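Local coordinates for protein hydrogenase maturation factor (Thermoanaerobacter tengcongensis, PDB 3VTH) that probably catalyses the ATP-dependent transfer of a carbamoyl group from carbamoyl phosphate to the C-terminal cysteine of HypE during [NiFe]-hydrogenase maturation, at residues 118-123 with 175-180; 128-133 with 314-319; 626-631 with 706-711; 634-639 with 653-658. All coordinates share one frame; numbering follows the deposited sequence. Where two conformers were deposited one is given.

Contact 1: 118-123 with 175-180; sequences LRELKD and HDRRFH
Glu120, reaching out from the last turn of helix 115-121, offers its carboxylate to both Arg177 and Arg178, neighbours in a type I turn of the second zinc finger. The tight half belongs to the buried Arg178. It grips one oxygen end-on with two nitrogens, NH2 at 2.8 Å and NH1 at 2.9 Å from Glu120 OE2, which lies in the guanidinium plane; NE of Arg178 bonds to Asn135 O and limits rotation of the group. The Arg177 half is looser and more open to solvent. Its NE gives a nearly straight bond to Glu120 OE1 (3.1 Å), approaching from above the carboxylate plane, whereas its NH2 makes a weak bond to Glu120 OE2. Two cations on one carboxylate would be expected to keep Glu120 ionised. An Asx turn, in which Asp176 OD1 accepts from Arg178 N at 2.8 Å, shapes the backbone that carries both arginines. The network thereby joins the two zinc fingers, and Arg177 also touches Cys117 and Cys136, ligands of the first zinc ion. Beyond it, Leu118 and Leu121 pack on Tyr315 of helix 312-320, while Phe179 rests on Pro27 and Asn31 of helix 25-35.

Contact 2: 128-133 with 314-319; sequences RYRYPF and HYLLME
A bend at chi3 (51°) folds the guanidinium of Arg130 across Leu316, whose CG stands anti to the carbonyl carbon (chi1 -68°) and so carries both methyl groups to the loop. The two branches of the leucine divide the work. CD2 sits over one face of the guanidinium, offset toward the rim and 3.7 Å from Arg130 NH1, and also packs on CB and CG of that arginine; CD1 meets Arg130 O at 3.6 Å and Pro132 CB at 4.3 Å. At the guanidinium edge, Glu319 OE2 lies in plane, 3.6 Å from Arg130 NH1, in a long salt bridge whose two flat groups are turned 78° apart. The same NH1 donates to a water at 2.6 Å, and this water donates to Leu316 O at 2.8 Å, so the arginine is tied through it to the middle of helix 312-320. With an alanine here, Leu316 CD2 would probably lose the guanidinium and CG packed against it, the water its NH1 donor and Glu319 OE2 its arginine partner, leaving the weak ion pair of Glu319 OE1 with Lys122. The type II turn of residues 128-131 thus fastens the first zinc finger to the YrdC-like part of the chain. Arg130 is also backbone-bonded to Leu121 of helix 115-121, and Leu316, on helix 312-320, touches Ile205 of helix 204-213.

Contact 3: 626-631 with 706-711; sequences SLMAES and NRYLLR. With AP2 (phosphomethylphosphonic acid adenosyl ester), chain H; PO4 (phosphate ion), chain K.
The thioether end of Met628, SD and CE, covers one face of the Tyr708 ring, in a contact whose helical segment begins at the nucleotide site. Asn706, at the N-cap of helix 707-719, does two jobs: OD1 accepts from Leu709 N at 3.0 Å, with the donor above the carbonyl plane, and ND2 donates to N1 of the adenine of the bound AP2 at 2.9 Å. Arg707 follows, its backbone N bonded to Glu625, which itself holds AP2. At Tyr708, CG anti to the backbone N (chi1 -170°) sends the ring out to the loop, where Met628 crosses it at about a right angle. The methyl CE stands over the ring centre, 3.4 Å from the centroid, a CH-pi contact, and SD lies over the same face in a Met-aromatic contact. The hydroxyl of Tyr708 is bonded to Asn675 OD1, and a water donates to Tyr708 OH at 3.2 Å while bridging Ala629 O and Ser631 N. Next, Leu709 turns to Phe601 of helix 597-607. Helix 707-719 also meets strand 370-374 through Arg707 and Leu710, while Met628 rests on Ser670 and Ala671 of helix 666-692.

Contact 4: 634-639 with 653-658; sequences YYEYEI and LRQIYE
A beta hairpin, strands 639-641 and 645-647 of the Kae1-like domain, separates the two partners here: Tyr635 in the loop leading into it and Gln655 with Ile656 on helix 649-662 after it. With CG anti to its carbonyl carbon (chi1 -67°), Tyr635 lays its ring along the helix. One face covers the backbone N of Ile656, and CE2 meets Ile656 CG1 at 3.4 Å, the two side chains crossing at about a right angle. On the same side of the ring plane, but at the opposite corner of the ring, CD1 comes within 3.4 Å of Gln655 CB, an oblique approach. The extended chain of Gln655 then slides past the tyrosine in the opposite direction, its amide nearly perpendicular to the ring (86°), and ends alongside the backbone of Glu636. Farther along the helix, Asp659 OD2 is hydrogen-bonded to Tyr635 OH, so the ring is held at its polar end as well as by packing. A leucine in place of Tyr635 would probably leave Asp659 without this hydroxyl partner and open a gap beside Ile656 CG1. The ring also touches Ile669 and Lys672 of helix 666-692, and Ile656 reaches Val604 of helix 597-607. This is plain structural packing of a strand-strand-helix unit, in which the helix turns back after the hairpin to cover the segment that led into it.

How the contacts relate
Followed from the N terminus, the chain enters contact 1 at helix 115-121 and contact 2 a few residues later, before either has closed. Contact 1 closes first, joining the two zinc fingers across 51 residues; contact 2 closes 180 residues after its first segment, on helix 312-320. The two therefore cross, and touch where helix 115-121 meets the 128-133 loop. Contacts 3 and 4 come later, both in the second Kae1-like subdomain. There contact 4 opens and closes between the two segments of contact 3, with centres about 18 Å apart. Contact 1 ties finger to finger, contact 2 the first finger to the YrdC-like region; the later pair ties loop 627-638 to helices 707-719 and 649-662.

Contact 1: 118-123 with 175-180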
# COMPACT_ATOMS: atom_id res chain seq x y z
N LEU A 118 -11.66 -17.02 16.00
CA LEU A 118 -10.54 -17.94 16.12
C LEU A 118 -10.78 -18.96 17.25
O LEU A 118 -10.45 -20.14 17.09
CB LEU A 118 -9.22 -17.19 16.35
CG LEU A 118 -7.92 -18.00 16.31
CD1 LEU A 118 -7.75 -18.67 14.96
CD2 LEU A 118 -6.71 -17.09 16.60
N ARG A 119 -11.33 -18.51 18.37
CA ARG A 119 -11.69 -19.41 19.48
C ARG A 119 -12.74 -20.43 19.02
O ARG A 119 -12.59 -21.62 19.28
CB ARG A 119 -12.24 -18.61 20.67
CG ARG A 119 -12.39 -19.42 21.96
CD ARG A 119 -13.46 -18.83 22.91
NE ARG A 119 -13.33 -17.39 23.06
CZ ARG A 119 -14.09 -16.49 22.44
NH1 ARG A 119 -15.08 -16.87 21.63
NH2 ARG A 119 -13.87 -15.20 22.64
N GLU A 120 -13.78 -19.95 18.34
CA GLU A 120 -14.81 -20.85 17.81
C GLU A 120 -14.24 -21.85 16.79
O GLU A 120 -14.52 -23.04 16.87
CB GLU A 120 -15.98 -20.04 17.21
CG GLU A 120 -16.84 -19.30 18.26
CD GLU A 120 -17.86 -18.33 17.66
OE1 GLU A 120 -18.61 -17.69 18.44
OE2 GLU A 120 -17.93 -18.18 16.43
N LEU A 121 -13.44 -21.35 15.85
CA LEU A 121 -12.73 -22.20 14.88
C LEU A 121 -11.97 -23.39 15.51
O LEU A 121 -11.95 -24.48 14.96
CB LEU A 121 -11.75 -21.36 14.05
CG LEU A 121 -11.00 -22.01 12.89
CD1 LEU A 121 -11.97 -22.40 11.80
CD2 LEU A 121 -9.91 -21.05 12.33
N LYS A 122 -11.35 -23.14 16.66
CA LYS A 122 -10.49 -24.12 17.33
C LYS A 122 -11.21 -24.92 18.43
O LYS A 122 -10.59 -25.72 19.13
CB LYS A 122 -9.25 -23.43 17.89
CG LYS A 122 -8.32 -22.89 16.82
CD LYS A 122 -7.20 -22.02 17.39
CE LYS A 122 -6.22 -21.57 16.28
NZ LYS A 122 -5.40 -22.71 15.72
N ASP A 123 -12.51 -24.68 18.59
CA ASP A 123 -13.29 -25.31 19.65
C ASP A 123 -14.06 -26.53 19.13
O ASP A 123 -15.08 -26.37 18.47
CB ASP A 123 -14.27 -24.28 20.24
CG ASP A 123 -15.15 -24.86 21.35
OD1 ASP A 123 -16.01 -24.12 21.87
OD2 ASP A 123 -14.98 -26.04 21.68
N HIS A 175 -29.44 -11.95 21.71
CA HIS A 175 -28.40 -12.44 22.64
C HIS A 175 -27.23 -13.14 21.93
O HIS A 175 -26.23 -13.48 22.57
CB HIS A 175 -29.01 -13.37 23.70
CG HIS A 175 -29.90 -12.66 24.67
ND1 HIS A 175 -31.24 -12.99 24.84
CD2 HIS A 175 -29.66 -11.65 25.54
CE1 HIS A 175 -31.77 -12.21 25.77
NE2 HIS A 175 -30.83 -11.39 26.20
N ASP A 176 -27.35 -13.38 20.63
CA ASP A 176 -26.25 -14.02 19.90
C ASP A 176 -25.27 -12.98 19.39
O ASP A 176 -25.66 -11.88 18.99
CB ASP A 176 -26.78 -14.90 18.75
CG ASP A 176 -25.74 -15.89 18.24
OD1 ASP A 176 -24.76 -15.46 17.61
OD2 ASP A 176 -25.90 -17.10 18.47
N ARG A 177 -23.98 -13.30 19.38
CA ARG A 177 -23.02 -12.31 18.92
C ARG A 177 -23.10 -12.10 17.41
O ARG A 177 -22.59 -11.10 16.90
CB ARG A 177 -21.60 -12.60 19.41
CG ARG A 177 -20.86 -13.66 18.65
CD ARG A 177 -19.45 -13.82 19.22
NE ARG A 177 -18.62 -14.60 18.31
CZ ARG A 177 -17.90 -14.08 17.33
NH1 ARG A 177 -17.89 -12.77 17.12
NH2 ARG A 177 -17.18 -14.86 16.56
N ARG A 178 -23.76 -13.04 16.71
CA ARG A 178 -24.01 -12.88 15.27
C ARG A 178 -25.41 -12.33 14.95
O ARG A 178 -25.88 -12.45 13.81
CB ARG A 178 -23.77 -14.20 14.52
CG ARG A 178 -22.31 -14.52 14.36
CD ARG A 178 -22.09 -15.84 13.63
NE ARG A 178 -20.66 -16.09 13.44
CZ ARG A 178 -19.89 -16.70 14.33
NH1 ARG A 178 -20.41 -17.14 15.48
NH2 ARG A 178 -18.60 -16.86 14.07
N PHE A 179 -26.06 -11.71 15.94
CA PHE A 179 -27.29 -10.95 15.72
C PHE A 179 -27.10 -9.95 14.58
O PHE A 179 -26.19 -9.11 14.62
CB PHE A 179 -27.67 -10.21 17.01
CG PHE A 179 -28.97 -9.45 16.94
CD1 PHE A 179 -28.99 -8.08 17.17
CD2 PHE A 179 -30.17 -10.11 16.71
CE1 PHE A 179 -30.20 -7.37 17.14
CE2 PHE A 179 -31.39 -9.42 16.68
CZ PHE A 179 -31.40 -8.04 16.89
N HIS A 180 -27.93 -10.06 13.54
CA HIS A 180 -27.82 -9.22 12.35
C HIS A 180 -26.42 -9.12 11.74
O HIS A 180 -26.00 -8.05 11.25
CB HIS A 180 -28.42 -7.83 12.61
CG HIS A 180 -29.91 -7.80 12.48
ND1 HIS A 180 -30.55 -7.11 11.48
CD2 HIS A 180 -30.88 -8.42 13.19
CE1 HIS A 180 -31.86 -7.27 11.61
NE2 HIS A 180 -32.09 -8.07 12.64

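Contact 2: 128-133 with 314-319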
# COMPACT_ATOMS: atom_id res chain seq x y z
N ARG A 128 -19.10 -24.48 14.37
CA ARG A 128 -18.19 -23.93 13.36
C ARG A 128 -16.73 -24.36 13.54
O ARG A 128 -15.84 -23.76 12.95
CB ARG A 128 -18.29 -22.40 13.29
CG ARG A 128 -19.64 -21.90 12.78
CD ARG A 128 -19.68 -20.37 12.73
NE ARG A 128 -20.92 -19.87 12.13
CZ ARG A 128 -22.06 -19.66 12.79
NH1 ARG A 128 -22.15 -19.92 14.09
NH2 ARG A 128 -23.11 -19.18 12.14
N TYR A 129 -16.50 -25.39 14.35
CA TYR A 129 -15.18 -26.01 14.48
C TYR A 129 -14.61 -26.31 13.11
O TYR A 129 -15.23 -27.02 12.31
CB TYR A 129 -15.28 -27.30 15.30
CG TYR A 129 -13.98 -28.06 15.51
CD1 TYR A 129 -12.86 -27.44 16.07
CD2 TYR A 129 -13.89 -29.42 15.20
CE1 TYR A 129 -11.67 -28.14 16.29
CE2 TYR A 129 -12.71 -30.14 15.42
CZ TYR A 129 -11.60 -29.49 15.95
OH TYR A 129 -10.44 -30.19 16.17
N ARG A 130 -13.44 -25.73 12.82
CA ARG A 130 -12.72 -25.95 11.56
C ARG A 130 -13.49 -25.46 10.31
O ARG A 130 -13.13 -25.81 9.19
CB ARG A 130 -12.28 -27.43 11.41
CG ARG A 130 -11.39 -27.94 12.55
CD ARG A 130 -10.99 -29.44 12.36
NE ARG A 130 -10.44 -29.66 11.02
CZ ARG A 130 -9.19 -29.36 10.66
NH1 ARG A 130 -8.34 -28.86 11.55
NH2 ARG A 130 -8.79 -29.57 9.42
N TYR A 131 -14.51 -24.64 10.51
CA TYR A 131 -15.22 -24.05 9.38
C TYR A 131 -14.33 -23.00 8.67
O TYR A 131 -13.96 -21.98 9.27
CB TYR A 131 -16.58 -23.47 9.83
CG TYR A 131 -17.32 -22.69 8.78
CD1 TYR A 131 -17.72 -21.38 9.02
CD2 TYR A 131 -17.64 -23.26 7.54
CE1 TYR A 131 -18.42 -20.65 8.06
CE2 TYR A 131 -18.33 -22.52 6.57
CZ TYR A 131 -18.71 -21.23 6.84
OH TYR A 131 -19.39 -20.50 5.90
N PRO A 132 -13.96 -23.26 7.40
CA PRO A 132 -12.92 -22.50 6.70
C PRO A 132 -13.32 -21.07 6.33
O PRO A 132 -12.49 -20.32 5.84
CB PRO A 132 -12.70 -23.31 5.41
CG PRO A 132 -13.32 -24.65 5.69
CD PRO A 132 -14.48 -24.35 6.56
N PHE A 133 -14.59 -20.71 6.56
CA PHE A 133 -15.06 -19.36 6.21
C PHE A 133 -15.71 -18.63 7.39
O PHE A 133 -16.49 -17.67 7.21
CB PHE A 133 -15.97 -19.40 4.98
CG PHE A 133 -15.29 -19.99 3.77
CD1 PHE A 133 -14.45 -19.21 2.99
CD2 PHE A 133 -15.43 -21.33 3.46
CE1 PHE A 133 -13.78 -19.76 1.88
CE2 PHE A 133 -14.77 -21.90 2.37
CZ PHE A 133 -13.95 -21.11 1.58
N HIS A 314 -5.72 -20.34 6.72
CA HIS A 314 -4.30 -20.27 7.09
C HIS A 314 -4.07 -20.88 8.45
O HIS A 314 -3.10 -21.62 8.65
CB HIS A 314 -3.77 -18.83 7.11
CG HIS A 314 -4.04 -18.06 5.86
ND1 HIS A 314 -3.74 -18.54 4.60
CD2 HIS A 314 -4.54 -16.82 5.68
CE1 HIS A 314 -4.08 -17.64 3.70
NE2 HIS A 314 -4.57 -16.59 4.32
N TYR A 315 -4.95 -20.58 9.40
CA TYR A 315 -4.86 -21.18 10.73
C TYR A 315 -5.01 -22.68 10.67
O TYR A 315 -4.33 -23.42 11.40
CB TYR A 315 -5.91 -20.59 11.68
CG TYR A 315 -5.67 -19.14 12.04
CD1 TYR A 315 -4.82 -18.79 13.09
CD2 TYR A 315 -6.31 -18.11 11.34
CE1 TYR A 315 -4.61 -17.44 13.43
CE2 TYR A 315 -6.11 -16.78 11.67
CZ TYR A 315 -5.26 -16.45 12.72
OH TYR A 315 -5.08 -15.14 13.04
N LEU A 316 -5.93 -23.15 9.82
CA LEU A 316 -6.12 -24.58 9.62
C LEU A 316 -4.86 -25.24 9.01
O LEU A 316 -4.40 -26.28 9.47
CB LEU A 316 -7.35 -24.84 8.74
CG LEU A 316 -8.71 -24.49 9.36
CD1 LEU A 316 -9.83 -24.62 8.33
CD2 LEU A 316 -9.01 -25.33 10.59
N LEU A 317 -4.32 -24.60 7.98
CA LEU A 317 -3.11 -25.11 7.33
C LEU A 317 -1.93 -25.18 8.31
O LEU A 317 -1.19 -26.16 8.32
CB LEU A 317 -2.75 -24.25 6.11
CG LEU A 317 -1.55 -24.71 5.25
CD1 LEU A 317 -1.71 -26.20 4.78
CD2 LEU A 317 -1.34 -23.77 4.05
N MET A 318 -1.79 -24.14 9.14
CA MET A 318 -0.72 -24.04 10.13
C MET A 318 -0.70 -25.17 11.17
O MET A 318 0.38 -25.55 11.63
CB MET A 318 -0.73 -22.67 10.83
CG MET A 318 -0.25 -21.50 9.95
SD MET A 318 1.45 -21.79 9.39
CE MET A 318 1.78 -20.32 8.43
N GLU A 319 -1.86 -25.71 11.53
CA GLU A 319 -1.87 -26.90 12.39
C GLU A 319 -1.38 -28.17 11.65
O GLU A 319 -1.04 -29.17 12.30
CB GLU A 319 -3.22 -27.12 13.12
CG GLU A 319 -4.41 -26.38 12.53
CD GLU A 319 -5.64 -26.32 13.44
OE1 GLU A 319 -6.21 -25.21 13.61
OE2 GLU A 319 -6.05 -27.37 13.96
O HOH W 1 -6.14 -28.35 10.18

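Contact 3: 626-631 with 706-711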
# COMPACT_ATOMS: atom_id res chain seq x y z
N SER A 626 21.37 -2.83 2.16
CA SER A 626 21.44 -4.02 3.01
C SER A 626 22.84 -4.34 3.52
O SER A 626 22.99 -4.91 4.59
CB SER A 626 20.90 -5.26 2.30
OG SER A 626 19.50 -5.12 2.09
N LEU A 627 23.86 -3.99 2.75
CA LEU A 627 25.22 -4.37 3.14
C LEU A 627 25.96 -3.31 3.97
O LEU A 627 27.10 -3.52 4.39
CB LEU A 627 26.04 -4.78 1.90
CG LEU A 627 26.18 -3.76 0.77
CD1 LEU A 627 27.26 -2.73 1.09
CD2 LEU A 627 26.51 -4.49 -0.55
N MET A 628 25.31 -2.18 4.21
CA MET A 628 26.02 -1.05 4.82
C MET A 628 26.52 -1.31 6.25
O MET A 628 25.88 -2.02 7.03
CB MET A 628 25.23 0.26 4.69
CG MET A 628 24.25 0.60 5.78
SD MET A 628 23.83 2.37 5.59
CE MET A 628 24.83 3.05 6.88
N ALA A 629 27.68 -0.74 6.57
CA ALA A 629 28.25 -0.88 7.90
C ALA A 629 27.72 0.23 8.80
O ALA A 629 26.86 1.03 8.40
CB ALA A 629 29.80 -0.83 7.84
N GLU A 630 28.23 0.24 10.03
CA GLU A 630 27.98 1.30 10.99
C GLU A 630 29.12 2.29 10.90
O GLU A 630 30.25 1.96 11.27
CB GLU A 630 27.95 0.70 12.40
CG GLU A 630 27.18 1.55 13.39
CD GLU A 630 25.73 1.60 13.04
OE1 GLU A 630 25.18 2.72 12.94
OE2 GLU A 630 25.14 0.51 12.83
N SER A 631 28.85 3.49 10.40
CA SER A 631 29.86 4.54 10.36
C SER A 631 29.24 5.92 10.34
O SER A 631 28.10 6.10 9.89
CB SER A 631 30.79 4.36 9.15
OG SER A 631 31.79 5.36 9.12
N ASN A 706 14.46 3.79 1.45
CA ASN A 706 15.71 3.49 2.14
C ASN A 706 15.54 3.90 3.61
O ASN A 706 15.38 5.10 3.91
CB ASN A 706 16.85 4.26 1.47
CG ASN A 706 18.21 3.89 2.00
OD1 ASN A 706 18.48 4.01 3.19
ND2 ASN A 706 19.09 3.44 1.12
N ARG A 707 15.55 2.92 4.51
CA ARG A 707 15.28 3.16 5.93
C ARG A 707 16.30 4.13 6.57
O ARG A 707 15.95 4.99 7.37
CB ARG A 707 15.26 1.83 6.72
CG ARG A 707 14.17 0.86 6.29
CD ARG A 707 14.29 -0.49 7.02
NE ARG A 707 14.26 -0.29 8.47
CZ ARG A 707 13.16 -0.35 9.23
NH1 ARG A 707 11.98 -0.63 8.69
NH2 ARG A 707 13.25 -0.13 10.54
N TYR A 708 17.56 3.96 6.19
CA TYR A 708 18.66 4.74 6.73
C TYR A 708 18.58 6.20 6.29
O TYR A 708 18.61 7.10 7.13
CB TYR A 708 19.98 4.11 6.31
CG TYR A 708 21.19 4.69 7.01
CD1 TYR A 708 21.55 4.26 8.30
CD2 TYR A 708 21.98 5.65 6.38
CE1 TYR A 708 22.67 4.80 8.95
CE2 TYR A 708 23.10 6.18 7.01
CZ TYR A 708 23.43 5.76 8.30
OH TYR A 708 24.55 6.29 8.90
N LEU A 709 18.46 6.44 4.98
CA LEU A 709 18.27 7.81 4.46
C LEU A 709 17.12 8.54 5.15
O LEU A 709 17.27 9.68 5.57
CB LEU A 709 17.99 7.81 2.95
CG LEU A 709 19.08 7.48 1.94
CD1 LEU A 709 18.58 7.80 0.53
CD2 LEU A 709 20.39 8.23 2.22
N LEU A 710 15.98 7.87 5.25
CA LEU A 710 14.80 8.47 5.87
C LEU A 710 15.05 8.79 7.35
O LEU A 710 14.86 9.93 7.78
CB LEU A 710 13.57 7.57 5.72
CG LEU A 710 12.28 8.25 6.23
CD1 LEU A 710 11.92 9.45 5.36
CD2 LEU A 710 11.09 7.27 6.37
N ARG A 711 15.47 7.80 8.12
CA ARG A 711 15.64 7.98 9.56
C ARG A 711 16.74 9.00 9.89
O ARG A 711 16.55 9.88 10.72
CB ARG A 711 15.92 6.64 10.26
CG ARG A 711 16.24 6.78 11.75
CD ARG A 711 16.57 5.45 12.41
NE ARG A 711 17.86 4.91 11.97
CZ ARG A 711 19.04 5.31 12.42
NH1 ARG A 711 19.10 6.27 13.34
NH2 ARG A 711 20.15 4.75 11.97
PB AP2 H . 10.15 6.69 -10.26
O1B AP2 H . 11.63 6.60 -9.97
O2B AP2 H . 9.47 7.96 -9.86
O3B AP2 H . 9.82 6.21 -11.65
C3A AP2 H . 9.46 5.41 -9.18
PA AP2 H . 9.59 5.74 -7.40
O1A AP2 H . 8.71 4.63 -6.84
O2A AP2 H . 9.35 7.17 -6.97
O5' AP2 H . 11.14 5.45 -7.05
C5' AP2 H . 11.59 4.10 -7.11
C4' AP2 H . 13.10 4.18 -7.11
O4' AP2 H . 13.56 4.53 -5.80
C3' AP2 H . 13.76 2.85 -7.42
O3' AP2 H . 13.75 2.60 -8.83
C2' AP2 H . 15.14 3.10 -6.85
O2' AP2 H . 15.88 3.83 -7.84
C1' AP2 H . 14.87 3.96 -5.61
N9 AP2 H . 14.94 3.07 -4.42
C8 AP2 H . 14.13 2.02 -4.12
N7 AP2 H . 14.52 1.39 -2.98
C5 AP2 H . 15.61 2.04 -2.53
C6 AP2 H . 16.54 1.90 -1.38
N6 AP2 H . 16.36 0.92 -0.45
N1 AP2 H . 17.57 2.78 -1.29
C2 AP2 H . 17.75 3.78 -2.19
N3 AP2 H . 16.96 3.95 -3.26
C4 AP2 H . 15.89 3.13 -3.48
P PO4 K . 33.28 5.62 12.29
O1 PO4 K . 32.60 4.55 13.11
O2 PO4 K . 34.46 6.18 13.06
O3 PO4 K . 33.76 5.02 10.98
O4 PO4 K . 32.30 6.75 12.07
O HOH W 2 26.25 3.64 9.51

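Contact 4: 634-639 with 653-658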
# COMPACT_ATOMS: atom_id res chain seq x y z
N TYR A 634 32.03 10.08 5.95
CA TYR A 634 31.35 10.51 4.73
C TYR A 634 32.32 11.12 3.74
O TYR A 634 33.50 11.32 4.04
CB TYR A 634 30.21 11.48 5.07
CG TYR A 634 30.69 12.81 5.58
CD1 TYR A 634 30.93 13.86 4.69
CD2 TYR A 634 30.93 13.03 6.94
CE1 TYR A 634 31.38 15.09 5.13
CE2 TYR A 634 31.39 14.27 7.39
CZ TYR A 634 31.60 15.29 6.47
OH TYR A 634 32.05 16.53 6.87
N TYR A 635 31.81 11.41 2.55
CA TYR A 635 32.63 11.94 1.49
C TYR A 635 32.44 13.45 1.37
O TYR A 635 31.39 13.98 1.71
CB TYR A 635 32.26 11.25 0.16
CG TYR A 635 32.62 9.78 0.15
CD1 TYR A 635 33.95 9.37 0.15
CD2 TYR A 635 31.63 8.79 0.14
CE1 TYR A 635 34.30 8.05 0.13
CE2 TYR A 635 31.97 7.44 0.13
CZ TYR A 635 33.31 7.08 0.12
OH TYR A 635 33.69 5.76 0.11
N GLU A 636 33.47 14.13 0.88
CA GLU A 636 33.39 15.55 0.58
C GLU A 636 32.48 15.83 -0.62
O GLU A 636 32.44 15.06 -1.59
CB GLU A 636 34.80 16.09 0.32
CG GLU A 636 34.87 17.59 0.12
CD GLU A 636 35.98 18.02 -0.84
OE1 GLU A 636 36.75 18.94 -0.48
OE2 GLU A 636 36.08 17.45 -1.95
N TYR A 637 31.73 16.92 -0.53
CA TYR A 637 30.91 17.41 -1.64
C TYR A 637 31.05 18.92 -1.77
O TYR A 637 31.54 19.60 -0.85
CB TYR A 637 29.43 17.05 -1.46
CG TYR A 637 28.90 17.47 -0.12
CD1 TYR A 637 28.33 18.73 0.08
CD2 TYR A 637 28.99 16.60 0.96
CE1 TYR A 637 27.87 19.11 1.34
CE2 TYR A 637 28.53 16.96 2.19
CZ TYR A 637 27.97 18.20 2.38
OH TYR A 637 27.53 18.49 3.62
N GLU A 638 30.60 19.43 -2.90
CA GLU A 638 30.72 20.83 -3.24
C GLU A 638 29.35 21.25 -3.76
O GLU A 638 28.73 20.51 -4.52
CB GLU A 638 31.80 20.96 -4.32
CG GLU A 638 31.86 22.30 -5.04
CD GLU A 638 33.03 22.39 -6.01
OE1 GLU A 638 34.16 22.68 -5.54
OE2 GLU A 638 32.83 22.17 -7.22
N ILE A 639 28.88 22.42 -3.32
CA ILE A 639 27.61 22.96 -3.83
C ILE A 639 27.94 24.21 -4.63
O ILE A 639 28.57 25.14 -4.11
CB ILE A 639 26.60 23.31 -2.71
CG1 ILE A 639 26.32 22.09 -1.82
CG2 ILE A 639 25.28 23.86 -3.29
CD1 ILE A 639 25.54 22.42 -0.55
N LEU A 653 31.69 10.18 -6.63
CA LEU A 653 32.08 8.88 -7.21
C LEU A 653 33.60 8.71 -7.27
O LEU A 653 34.10 7.60 -7.10
CB LEU A 653 31.45 8.66 -8.60
CG LEU A 653 29.93 8.51 -8.70
CD1 LEU A 653 29.51 8.36 -10.16
CD2 LEU A 653 29.43 7.31 -7.88
N ARG A 654 34.34 9.80 -7.50
CA ARG A 654 35.82 9.74 -7.46
C ARG A 654 36.36 9.23 -6.14
O ARG A 654 37.26 8.39 -6.14
CB ARG A 654 36.43 11.12 -7.68
CG ARG A 654 36.49 11.49 -9.11
CD ARG A 654 37.31 12.73 -9.34
NE ARG A 654 36.74 13.46 -10.47
CZ ARG A 654 37.17 14.63 -10.91
NH1 ARG A 654 38.19 15.23 -10.32
NH2 ARG A 654 36.58 15.20 -11.95
N GLN A 655 35.83 9.74 -5.03
CA GLN A 655 36.27 9.33 -3.69
C GLN A 655 35.83 7.89 -3.36
O GLN A 655 36.57 7.15 -2.72
CB GLN A 655 35.73 10.30 -2.63
CG GLN A 655 36.23 11.77 -2.75
CD GLN A 655 35.29 12.74 -2.07
OE1 GLN A 655 34.48 13.41 -2.73
NE2 GLN A 655 35.34 12.78 -0.76
N ILE A 656 34.63 7.52 -3.80
CA ILE A 656 34.13 6.16 -3.64
C ILE A 656 35.03 5.14 -4.34
O ILE A 656 35.40 4.12 -3.74
CB ILE A 656 32.69 6.03 -4.17
CG1 ILE A 656 31.72 6.67 -3.18
CG2 ILE A 656 32.32 4.55 -4.39
CD1 ILE A 656 30.32 6.90 -3.73
N TYR A 657 35.36 5.41 -5.60
CA TYR A 657 36.27 4.56 -6.37
C TYR A 657 37.67 4.51 -5.76
O TYR A 657 38.33 3.47 -5.77
CB TYR A 657 36.31 4.98 -7.84
CG TYR A 657 37.30 4.21 -8.71
CD1 TYR A 657 36.96 2.98 -9.29
CD2 TYR A 657 38.57 4.72 -8.95
CE1 TYR A 657 37.88 2.28 -10.10
CE2 TYR A 657 39.49 4.04 -9.75
CZ TYR A 657 39.14 2.82 -10.32
OH TYR A 657 40.11 2.16 -11.09
N GLU A 658 38.13 5.64 -5.22
CA GLU A 658 39.41 5.68 -4.52
C GLU A 658 39.40 4.76 -3.31
O GLU A 658 40.36 4.02 -3.08
CB GLU A 658 39.76 7.10 -4.08
CG GLU A 658 40.31 7.99 -5.16
CD GLU A 658 40.92 9.26 -4.59
OE1 GLU A 658 40.18 10.07 -3.98
OE2 GLU A 658 42.15 9.43 -4.71